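Local coordinates for protein ADP-ribosylating toxin CARDS (Mycoplasma pneumoniae, PDB 4TLV) that transfers the ADP-ribosyl group of NAD(+) to multiple target proteins and causes vacuolization of mammalian cells, acting as the main virulence factor of the bacterium, at residues L494-N499 against W567-D572; K525-R530 against R547-N552; Q554-I559 against S576-K581. All coordinates share one frame; numbering follows the deposited sequence.

Contact 1. Residues L494-N499 against W567-D572; sequences LHNKLN and WYSTYD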
loop_
_atom_site.group_PDB
_atom_site.type_symbol
_atom_site.label_atom_id
_atom_site.label_comp_id
_atom_site.label_asym_id
_atom_site.label_seq_id
_atom_site.Cartn_x
_atom_site.Cartn_y
_atom_site.Cartn_z
ATOM N N LEU A 494 -4.416 19.590 -9.582
ATOM C CA LEU A 494 -3.753 19.955 -10.832
ATOM C C LEU A 494 -4.768 19.900 -11.954
ATOM O O LEU A 494 -5.419 18.872 -12.167
ATOM C CB LEU A 494 -2.581 18.997 -11.108
ATOM C CG LEU A 494 -1.758 19.276 -12.378
ATOM C CD1 LEU A 494 -1.121 20.661 -12.289
ATOM C CD2 LEU A 494 -0.703 18.219 -12.578
ATOM N N HIS A 495 -4.935 21.018 -12.658
ATOM C CA HIS A 495 -5.983 21.138 -13.663
ATOM C C HIS A 495 -5.439 21.510 -15.050
ATOM O O HIS A 495 -4.698 22.487 -15.199
ATOM C CB HIS A 495 -7.023 22.182 -13.218
ATOM C CG HIS A 495 -8.171 22.338 -14.165
ATOM N ND1 HIS A 495 -8.460 23.531 -14.790
ATOM C CD2 HIS A 495 -9.100 21.453 -14.599
ATOM C CE1 HIS A 495 -9.521 23.379 -15.564
ATOM N NE2 HIS A 495 -9.929 22.127 -15.467
ATOM N N ASN A 496 -5.833 20.743 -16.063
ATOM C CA ASN A 496 -5.429 21.028 -17.437
ATOM C C ASN A 496 -6.375 22.067 -18.029
ATOM O O ASN A 496 -7.560 22.006 -17.774
ATOM C CB ASN A 496 -5.492 19.754 -18.278
ATOM C CG ASN A 496 -5.408 20.034 -19.776
ATOM O OD1 ASN A 496 -4.230 20.390 -20.231
ATOM N ND2 ASN A 496 -6.399 19.931 -20.506
ATOM N N LYS A 497 -5.856 23.016 -18.804
ATOM C CA LYS A 497 -6.723 24.018 -19.456
ATOM C C LYS A 497 -6.710 23.862 -20.977
ATOM O O LYS A 497 -7.633 24.298 -21.671
ATOM C CB LYS A 497 -6.278 25.435 -19.093
ATOM C CG LYS A 497 -6.391 25.756 -17.615
ATOM C CD LYS A 497 -5.647 27.040 -17.262
ATOM C CE LYS A 497 -6.278 28.251 -17.921
ATOM N NZ LYS A 497 -5.842 29.519 -17.252
ATOM N N LEU A 498 -5.650 23.239 -21.480
ATOM C CA LEU A 498 -5.448 23.062 -22.920
ATOM C C LEU A 498 -6.467 22.140 -23.578
ATOM O O LEU A 498 -6.757 21.047 -23.080
ATOM C CB LEU A 498 -4.041 22.520 -23.191
ATOM C CG LEU A 498 -3.675 22.204 -24.648
ATOM C CD1 LEU A 498 -3.549 23.506 -25.450
ATOM C CD2 LEU A 498 -2.379 21.410 -24.720
ATOM N N ASN A 499 -6.992 22.576 -24.721
ATOM C CA ASN A 499 -7.816 21.714 -25.562
ATOM C C ASN A 499 -7.675 22.081 -27.039
ATOM O O ASN A 499 -6.915 22.986 -27.387
ATOM C CB ASN A 499 -9.281 21.764 -25.129
ATOM C CG ASN A 499 -9.861 23.157 -25.212
ATOM O OD1 ASN A 499 -9.686 23.852 -26.212
ATOM N ND2 ASN A 499 -10.557 23.577 -24.158
ATOM N N TRP A 567 4.828 25.742 -15.059
ATOM C CA TRP A 567 4.259 24.448 -15.422
ATOM C C TRP A 567 3.157 24.639 -16.453
ATOM O O TRP A 567 2.270 25.467 -16.274
ATOM C CB TRP A 567 3.712 23.747 -14.161
ATOM C CG TRP A 567 4.788 23.393 -13.182
ATOM C CD1 TRP A 567 5.496 24.256 -12.409
ATOM C CD2 TRP A 567 5.276 22.079 -12.866
ATOM N NE1 TRP A 567 6.401 23.572 -11.636
ATOM C CE2 TRP A 567 6.282 22.229 -11.893
ATOM C CE3 TRP A 567 4.952 20.789 -13.306
ATOM C CZ2 TRP A 567 6.985 21.142 -11.357
ATOM C CZ3 TRP A 567 5.649 19.704 -12.774
ATOM C CH2 TRP A 567 6.652 19.887 -11.809
ATOM N N TYR A 568 3.197 23.870 -17.535
ATOM C CA TYR A 568 2.172 23.985 -18.562
ATOM C C TYR A 568 1.878 22.615 -19.148
ATOM O O TYR A 568 2.579 21.648 -18.854
ATOM C CB TYR A 568 2.643 24.958 -19.664
ATOM C CG TYR A 568 3.803 24.442 -20.495
ATOM C CD1 TYR A 568 5.121 24.567 -20.052
ATOM C CD2 TYR A 568 3.577 23.830 -21.719
ATOM C CE1 TYR A 568 6.187 24.083 -20.807
ATOM C CE2 TYR A 568 4.634 23.351 -22.490
ATOM C CZ TYR A 568 5.933 23.479 -22.029
ATOM O OH TYR A 568 6.972 22.991 -22.793
ATOM N N SER A 569 0.833 22.511 -19.959
ATOM C CA SER A 569 0.616 21.288 -20.723
ATOM C C SER A 569 0.571 21.593 -22.222
ATOM O O SER A 569 0.237 22.714 -22.622
ATOM C CB SER A 569 -0.660 20.556 -20.282
ATOM O OG SER A 569 -1.843 21.280 -20.594
ATOM N N THR A 570 0.880 20.588 -23.040
ATOM C CA THR A 570 1.086 20.808 -24.469
ATOM C C THR A 570 0.766 19.600 -25.346
ATOM O O THR A 570 0.818 18.452 -24.897
ATOM C CB THR A 570 2.539 21.269 -24.746
ATOM O OG1 THR A 570 2.713 21.495 -26.149
ATOM C CG2 THR A 570 3.552 20.222 -24.268
ATOM N N TYR A 571 0.429 19.869 -26.604
ATOM C CA TYR A 571 0.289 18.813 -27.598
ATOM C C TYR A 571 1.613 18.535 -28.326
ATOM O O TYR A 571 1.712 17.579 -29.092
ATOM C CB TYR A 571 -0.781 19.169 -28.633
ATOM C CG TYR A 571 -2.204 19.128 -28.126
ATOM C CD1 TYR A 571 -2.767 17.941 -27.667
ATOM C CD2 TYR A 571 -2.991 20.273 -28.114
ATOM C CE1 TYR A 571 -4.072 17.899 -27.210
ATOM C CE2 TYR A 571 -4.290 20.239 -27.658
ATOM C CZ TYR A 571 -4.823 19.054 -27.206
ATOM O OH TYR A 571 -6.119 19.025 -26.761
ATOM N N ASP A 572 2.621 19.374 -28.103
ATOM C CA ASP A 572 3.894 19.229 -28.809
ATOM C C ASP A 572 4.823 18.257 -28.101
ATOM O O ASP A 572 5.258 18.512 -26.984
ATOM C CB ASP A 572 4.589 20.581 -28.959
ATOM C CG ASP A 572 3.840 21.520 -29.885
ATOM O OD1 ASP A 572 3.121 21.025 -30.785
ATOM O OD2 ASP A 572 3.975 22.750 -29.706
HETATM O O HOH W 1 -3.242 23.397 -19.516
#
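Asn496 and Ser569 make the polar half of this contact, and Leu498 and Tyr571 the apolar half. The hydroxyl of Ser569 donates to the amide oxygen of Asn496, OG to OD1 at 2.6 Å, meeting it almost head-on, with a C=O...donor angle of 167°. Asparagine suits its place because its other branch is used as well: Asn496 ND2 gives a hydrogen to Leu498 O at 2.8 Å, close to the amide plane and on a lone pair of that carbonyl. ND2 also bonds to Asn523 OD1, so the amide is fixed from both ends. A water adds to the grip on the serine, accepting from Lys497 N at 2.7 Å and donating to Ser569 OG at 2.8 Å.

The apolar part is carried by Leu498. Its CG, anti to the backbone N (chi1 177°), comes 3.6 Å from Tyr571 CE2. Its CD2 sits 3.5 Å from Thr570 CA and lies over one face of the Tyr571 ring as a CH-pi contact, 3.9 Å from the centroid and displaced toward the rim. This one methyl meets both backbone and ring, while CD1 also lies near Tyr571 CE2. The Tyr571 OH passes Asn499 CA at 3.4 Å and probably hydrogen-bonds to Asp551 OD2.

No main-chain ladder joins these segments of the D3 beta-trefoil domain: residues 496-499 meet 569-571 mainly through side chains. Since the serine hydroxyl is buried, its bonds to both an amide oxygen and a water imply that its polarity is met locally, beside a leucine-tyrosine contact that needs no polar partner.

Contact 2. Residues K525-R530 against R547-N552; sequences KWYFSR and RCYADN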
loop_
_atom_site.group_PDB
_atom_site.type_symbol
_atom_site.label_atom_id
_atom_site.label_comp_id
_atom_site.label_asym_id
_atom_site.label_seq_id
_atom_site.Cartn_x
_atom_site.Cartn_y
_atom_site.Cartn_z
ATOM N N LYS A 525 -7.728 14.636 -14.404
ATOM C CA LYS A 525 -7.146 13.282 -14.384
ATOM C C LYS A 525 -5.816 13.164 -15.130
ATOM O O LYS A 525 -5.696 13.611 -16.275
ATOM C CB LYS A 525 -8.158 12.265 -14.929
ATOM C CG LYS A 525 -9.468 12.257 -14.147
ATOM C CD LYS A 525 -10.306 11.053 -14.486
ATOM C CE LYS A 525 -11.516 10.979 -13.551
ATOM N NZ LYS A 525 -12.392 9.862 -13.962
ATOM N N TRP A 526 -4.834 12.526 -14.485
ATOM C CA TRP A 526 -3.483 12.411 -15.027
ATOM C C TRP A 526 -2.963 10.979 -14.908
ATOM O O TRP A 526 -3.414 10.213 -14.057
ATOM C CB TRP A 526 -2.535 13.355 -14.287
ATOM C CG TRP A 526 -2.993 14.761 -14.318
ATOM C CD1 TRP A 526 -3.886 15.354 -13.470
ATOM C CD2 TRP A 526 -2.608 15.759 -15.264
ATOM N NE1 TRP A 526 -4.083 16.665 -13.833
ATOM C CE2 TRP A 526 -3.303 16.944 -14.928
ATOM C CE3 TRP A 526 -1.739 15.774 -16.360
ATOM C CZ2 TRP A 526 -3.152 18.134 -15.648
ATOM C CZ3 TRP A 526 -1.586 16.967 -17.080
ATOM C CH2 TRP A 526 -2.293 18.122 -16.720
ATOM N N TYR A 527 -2.010 10.625 -15.763
ATOM C CA TYR A 527 -1.350 9.324 -15.651
ATOM C C TYR A 527 0.131 9.445 -15.974
ATOM O O TYR A 527 0.566 10.415 -16.607
ATOM C CB TYR A 527 -2.026 8.279 -16.546
ATOM C CG TYR A 527 -1.908 8.577 -18.022
ATOM C CD1 TYR A 527 -2.773 9.475 -18.644
ATOM C CD2 TYR A 527 -0.926 7.965 -18.797
ATOM C CE1 TYR A 527 -2.661 9.748 -20.014
ATOM C CE2 TYR A 527 -0.806 8.230 -20.158
ATOM C CZ TYR A 527 -1.675 9.123 -20.757
ATOM O OH TYR A 527 -1.550 9.384 -22.106
ATOM N N PHE A 528 0.907 8.466 -15.516
ATOM C CA PHE A 528 2.357 8.487 -15.672
ATOM C C PHE A 528 2.780 7.567 -16.814
ATOM O O PHE A 528 2.136 6.536 -17.055
ATOM C CB PHE A 528 3.032 8.042 -14.365
ATOM C CG PHE A 528 2.690 8.920 -13.184
ATOM C CD1 PHE A 528 1.496 8.746 -12.498
ATOM C CD2 PHE A 528 3.566 9.919 -12.774
ATOM C CE1 PHE A 528 1.167 9.559 -11.417
ATOM C CE2 PHE A 528 3.251 10.743 -11.693
ATOM C CZ PHE A 528 2.050 10.566 -11.016
ATOM N N SER A 529 3.851 7.953 -17.509
ATOM C CA SER A 529 4.369 7.203 -18.664
ATOM C C SER A 529 5.863 7.018 -18.563
ATOM O O SER A 529 6.591 7.970 -18.290
ATOM C CB SER A 529 4.098 7.948 -19.982
ATOM O OG SER A 529 2.724 8.213 -20.154
ATOM N N ARG A 530 6.329 5.800 -18.819
ATOM C CA ARG A 530 7.757 5.528 -18.854
ATOM C C ARG A 530 8.356 5.900 -20.214
ATOM O O ARG A 530 9.495 6.325 -20.288
ATOM C CB ARG A 530 8.038 4.041 -18.532
ATOM C CG ARG A 530 7.627 3.619 -17.108
ATOM C CD ARG A 530 7.678 2.096 -16.959
ATOM N NE ARG A 530 9.042 1.605 -17.180
ATOM C CZ ARG A 530 9.960 1.472 -16.227
ATOM N NH1 ARG A 530 9.660 1.754 -14.961
ATOM N NH2 ARG A 530 11.173 1.034 -16.537
ATOM N N ARG A 547 0.774 12.808 -18.424
ATOM C CA ARG A 547 -0.206 13.238 -19.418
ATOM C C ARG A 547 -1.609 13.278 -18.826
ATOM O O ARG A 547 -1.926 12.537 -17.896
ATOM C CB ARG A 547 -0.198 12.299 -20.622
ATOM C CG ARG A 547 1.081 12.384 -21.453
ATOM C CD ARG A 547 1.022 11.503 -22.697
ATOM N NE ARG A 547 2.212 11.713 -23.527
ATOM C CZ ARG A 547 3.371 11.091 -23.349
ATOM N NH1 ARG A 547 3.514 10.204 -22.366
ATOM N NH2 ARG A 547 4.391 11.350 -24.155
ATOM N N CYS A 548 -2.456 14.125 -19.395
ATOM C CA CYS A 548 -3.828 14.275 -18.942
ATOM C C CYS A 548 -4.737 13.293 -19.692
ATOM O O CYS A 548 -4.580 13.093 -20.899
ATOM C CB CYS A 548 -4.265 15.733 -19.168
ATOM S SG CYS A 548 -5.978 16.080 -18.804
ATOM N N TYR A 549 -5.674 12.664 -18.988
ATOM C CA TYR A 549 -6.619 11.752 -19.638
ATOM C C TYR A 549 -7.392 12.404 -20.786
ATOM O O TYR A 549 -7.735 11.737 -21.761
ATOM C CB TYR A 549 -7.692 11.270 -18.662
ATOM C CG TYR A 549 -7.369 10.089 -17.745
ATOM C CD1 TYR A 549 -6.238 10.077 -16.941
ATOM C CD2 TYR A 549 -8.267 9.037 -17.631
ATOM C CE1 TYR A 549 -5.988 9.001 -16.060
ATOM C CE2 TYR A 549 -8.030 7.968 -16.768
ATOM C CZ TYR A 549 -6.882 7.961 -15.989
ATOM O OH TYR A 549 -6.676 6.913 -15.113
ATOM N N ALA A 550 -7.737 13.678 -20.629
ATOM C CA ALA A 550 -8.685 14.321 -21.551
ATOM C C ALA A 550 -8.307 14.137 -23.024
ATOM O O ALA A 550 -9.113 13.661 -23.819
ATOM C CB ALA A 550 -8.854 15.806 -21.217
ATOM N N ASP A 551 -7.086 14.513 -23.376
ATOM C CA ASP A 551 -6.647 14.444 -24.768
ATOM C C ASP A 551 -5.137 14.252 -24.829
ATOM O O ASP A 551 -4.482 14.697 -25.775
ATOM C CB ASP A 551 -7.062 15.719 -25.530
ATOM C CG ASP A 551 -7.022 15.542 -27.052
ATOM O OD1 ASP A 551 -7.083 14.389 -27.537
ATOM O OD2 ASP A 551 -6.934 16.566 -27.764
ATOM N N ASN A 552 -4.584 13.596 -23.807
ATOM C CA ASN A 552 -3.145 13.327 -23.736
ATOM C C ASN A 552 -2.246 14.549 -23.753
ATOM O O ASN A 552 -1.099 14.479 -24.194
ATOM C CB ASN A 552 -2.721 12.323 -24.804
ATOM C CG ASN A 552 -3.286 10.971 -24.540
ATOM O OD1 ASN A 552 -3.419 10.581 -23.379
ATOM N ND2 ASN A 552 -3.654 10.245 -25.595
#
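Tyr527 lies across Arg547 and turns its ring edge toward the face of Tyr549, an offset edge-to-face pair with centroids 5.9 Å apart and planes at 79°. The phenol end of Tyr527 donates to Asn552, OH to OD1 at 2.6 Å; the hydroxyl approaches from above the carbonyl plane, and the amide is turned 74° from the ring. A tyrosine suits this place because its length carries a donor to the turn beyond the strand. Arg547, extended from CG to NE, runs its CD past Tyr527 OH at 3.4 Å before NH1 reaches a salt bridge with Asp531. The opposite face of Tyr549 receives Lys525 CB, 3.9 Å from the ring centroid, while the rest of that lysine leads off to Asp519.

Trp526 and Cys548 pair on the other side of the sheet. Small Cys548 lets its CB settle over the indole, 3.6 Å from CZ3, and Trp526 NE1 bonds to Leu494 O. Tyr527 and Arg547 exchange two backbone hydrogen bonds, and Tyr549 N adds a third to Lys525 O. Such alternation of hydrogen-bonded and non-hydrogen-bonded pairs is characteristic of antiparallel strands, here 526-529 and 543-548 of the D3 beta-trefoil, packed against helix 92-104 of the mART domain.

Contact 3. Residues Q554-I559 against S576-K581; sequences QLKVII and SNVEDK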
loop_
_atom_site.group_PDB
_atom_site.type_symbol
_atom_site.label_atom_id
_atom_site.label_comp_id
_atom_site.label_asym_id
_atom_site.label_seq_id
_atom_site.Cartn_x
_atom_site.Cartn_y
_atom_site.Cartn_z
ATOM N N GLN A 554 0.380 16.970 -22.420
ATOM C CA GLN A 554 1.564 16.590 -21.662
ATOM C C GLN A 554 2.081 17.673 -20.722
ATOM O O GLN A 554 2.314 18.824 -21.117
ATOM C CB GLN A 554 2.702 16.128 -22.587
ATOM C CG GLN A 554 3.868 15.530 -21.806
ATOM C CD GLN A 554 4.979 14.988 -22.700
ATOM O OE1 GLN A 554 4.849 14.960 -23.928
ATOM N NE2 GLN A 554 6.074 14.548 -22.082
ATOM N N LEU A 555 2.272 17.286 -19.466
ATOM C CA LEU A 555 2.810 18.188 -18.450
ATOM C C LEU A 555 4.290 18.442 -18.699
ATOM O O LEU A 555 5.072 17.499 -18.836
ATOM C CB LEU A 555 2.625 17.577 -17.052
ATOM C CG LEU A 555 2.853 18.509 -15.867
ATOM C CD1 LEU A 555 1.790 19.630 -15.890
ATOM C CD2 LEU A 555 2.806 17.750 -14.554
ATOM N N LYS A 556 4.678 19.717 -18.746
ATOM C CA LYS A 556 6.082 20.090 -18.840
ATOM C C LYS A 556 6.378 21.355 -18.039
ATOM O O LYS A 556 5.459 22.008 -17.538
ATOM C CB LYS A 556 6.495 20.305 -20.303
ATOM C CG LYS A 556 6.274 19.106 -21.201
ATOM C CD LYS A 556 7.000 19.294 -22.535
ATOM C CE LYS A 556 6.471 18.345 -23.596
ATOM N NZ LYS A 556 7.106 18.621 -24.920
ATOM N N VAL A 557 7.663 21.688 -17.921
ATOM C CA VAL A 557 8.097 22.886 -17.206
ATOM C C VAL A 557 9.098 23.691 -18.046
ATOM O O VAL A 557 9.998 23.128 -18.674
ATOM C CB VAL A 557 8.788 22.546 -15.876
ATOM C CG1 VAL A 557 9.036 23.805 -15.087
ATOM C CG2 VAL A 557 7.946 21.607 -15.056
ATOM N N ILE A 558 8.945 25.011 -18.047
ATOM C CA ILE A 558 9.885 25.878 -18.762
ATOM C C ILE A 558 11.202 25.961 -18.012
ATOM O O ILE A 558 11.222 26.151 -16.801
ATOM C CB ILE A 558 9.291 27.290 -18.993
ATOM C CG1 ILE A 558 8.022 27.179 -19.832
ATOM C CG2 ILE A 558 10.326 28.193 -19.678
ATOM C CD1 ILE A 558 7.227 28.481 -19.961
ATOM N N ILE A 559 12.314 25.803 -18.725
ATOM C CA ILE A 559 13.610 25.705 -18.068
ATOM C C ILE A 559 14.285 27.044 -17.771
ATOM O O ILE A 559 14.884 27.225 -16.708
ATOM C CB ILE A 559 14.594 24.819 -18.877
ATOM C CG1 ILE A 559 14.155 23.360 -18.833
ATOM C CG2 ILE A 559 15.986 24.957 -18.326
ATOM C CD1 ILE A 559 15.124 22.410 -19.567
ATOM N N SER A 576 11.879 23.115 -27.330
ATOM C CA SER A 576 13.193 23.495 -26.818
ATOM C C SER A 576 13.089 24.371 -25.562
ATOM O O SER A 576 12.073 25.032 -25.334
ATOM C CB SER A 576 14.013 24.191 -27.911
ATOM O OG SER A 576 13.226 25.150 -28.598
ATOM N N ASN A 577 14.135 24.355 -24.740
ATOM C CA ASN A 577 14.130 25.106 -23.492
ATOM C C ASN A 577 13.038 24.618 -22.538
ATOM O O ASN A 577 12.524 25.390 -21.723
ATOM C CB ASN A 577 13.927 26.601 -23.771
ATOM C CG ASN A 577 13.951 27.438 -22.505
ATOM O OD1 ASN A 577 14.819 27.256 -21.651
ATOM N ND2 ASN A 577 12.995 28.356 -22.373
ATOM N N VAL A 578 12.651 23.351 -22.655
ATOM C CA VAL A 578 11.659 22.816 -21.723
ATOM C C VAL A 578 12.067 21.460 -21.169
ATOM O O VAL A 578 12.857 20.734 -21.770
ATOM C CB VAL A 578 10.255 22.717 -22.339
ATOM C CG1 VAL A 578 9.804 24.081 -22.849
ATOM C CG2 VAL A 578 10.217 21.670 -23.435
ATOM N N GLU A 579 11.532 21.140 -20.002
ATOM C CA GLU A 579 11.827 19.879 -19.341
ATOM C C GLU A 579 10.555 19.060 -19.354
ATOM O O GLU A 579 9.539 19.510 -18.851
ATOM C CB GLU A 579 12.250 20.133 -17.898
ATOM C CG GLU A 579 12.634 18.851 -17.137
ATOM C CD GLU A 579 13.685 18.043 -17.888
ATOM O OE1 GLU A 579 14.867 18.437 -17.870
ATOM O OE2 GLU A 579 13.324 17.027 -18.517
ATOM N N ASP A 580 10.596 17.873 -19.951
ATOM C CA ASP A 580 9.431 16.999 -19.892
ATOM C C ASP A 580 9.601 15.844 -18.906
ATOM O O ASP A 580 8.669 15.082 -18.666
ATOM C CB ASP A 580 9.005 16.510 -21.285
ATOM C CG ASP A 580 10.016 15.594 -21.942
ATOM O OD1 ASP A 580 11.080 15.288 -21.356
ATOM O OD2 ASP A 580 9.726 15.164 -23.085
ATOM N N LYS A 581 10.777 15.736 -18.311
ATOM C CA LYS A 581 10.992 14.708 -17.301
ATOM C C LYS A 581 10.589 15.249 -15.933
ATOM O O LYS A 581 11.182 16.213 -15.445
ATOM C CB LYS A 581 12.446 14.249 -17.295
ATOM C CG LYS A 581 12.876 13.585 -18.597
ATOM C CD LYS A 581 14.332 13.149 -18.526
ATOM C CE LYS A 581 15.257 14.349 -18.563
ATOM N NZ LYS A 581 16.064 14.424 -17.322
HETATM O O HOH W 2 5.889 14.911 -19.075
HETATM O O HOH W 3 7.968 13.790 -24.282
HETATM O O HOH W 4 9.832 18.019 -24.982
#
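Val557 and Glu579 form the hydrogen-bonded pair of a short antiparallel ladder in the D3 beta-trefoil, joining strand 554-558 to strand 578-583. Glu579 N donates to Val557 O at 2.8 Å, and Val557 N returns a bond to Glu579 O. One step on, Ile558 and Val578 are the non-hydrogen-bonded pair; beyond them Ile559 N donates to Asn577 O, adding one more backbone bond past the strand end. Beta-branched Val557, Ile558 and Val578 suit the extended backbone.

Side chains flank this core. Ile559 lays CG1 3.6 Å from Glu579 N, and its CD1 covers the Val578 carbonyl. Asn577 takes up left-handed backbone angles (phi 63°, psi 27°), which asparagine tolerates well, and its OD1 bonds to Ser560. On the flank nearer Gln554, Lys556 and Asp580 lie side by side, pointing the same way, with Lys556 CD 3.7 Å from Asp580 CB. The lysine's methylene chain does the packing, while NZ goes on to a salt bridge with Glu575 and a hydrogen bond to Asp572 O. Its charge still lies near the Asp580 carboxylate, probably a favourable influence.

Waters take over where the ladder stops. Gln554, its chain extended beyond CG, brings NE2 to two of them. One bridges the two backbones, donating to Leu555 O and to Asp580 O; the other donates to Asp580 OD2. Farther out, chi2 of Glu579 (53°) bends CD back toward the chain that follows, and Glu579 OE2 accepts from Lys581 N at 2.9 Å through its anti lone pair.

Followed from the N terminus, the chain reaches 494-499 first and 525-530 next. Contact 2 closes the short loop from there to 547-552, wholly within the longer excursion that contact 1 closes at 567-572. Contact 3 opens at 554-559, after contact 2 has closed, and ends at 576-581 beyond contact 1, so contacts 1 and 3 cross while contacts 2 and 3 follow in series. All belong to the D3 beta-trefoil. Strand 554-558 lies between 567-570 and 578-583 in the sheet, and Tyr568 O to Lys556 N joins contact 1 to contact 3. Asn496 CB packs on Cys548 SG between contacts 1 and 2.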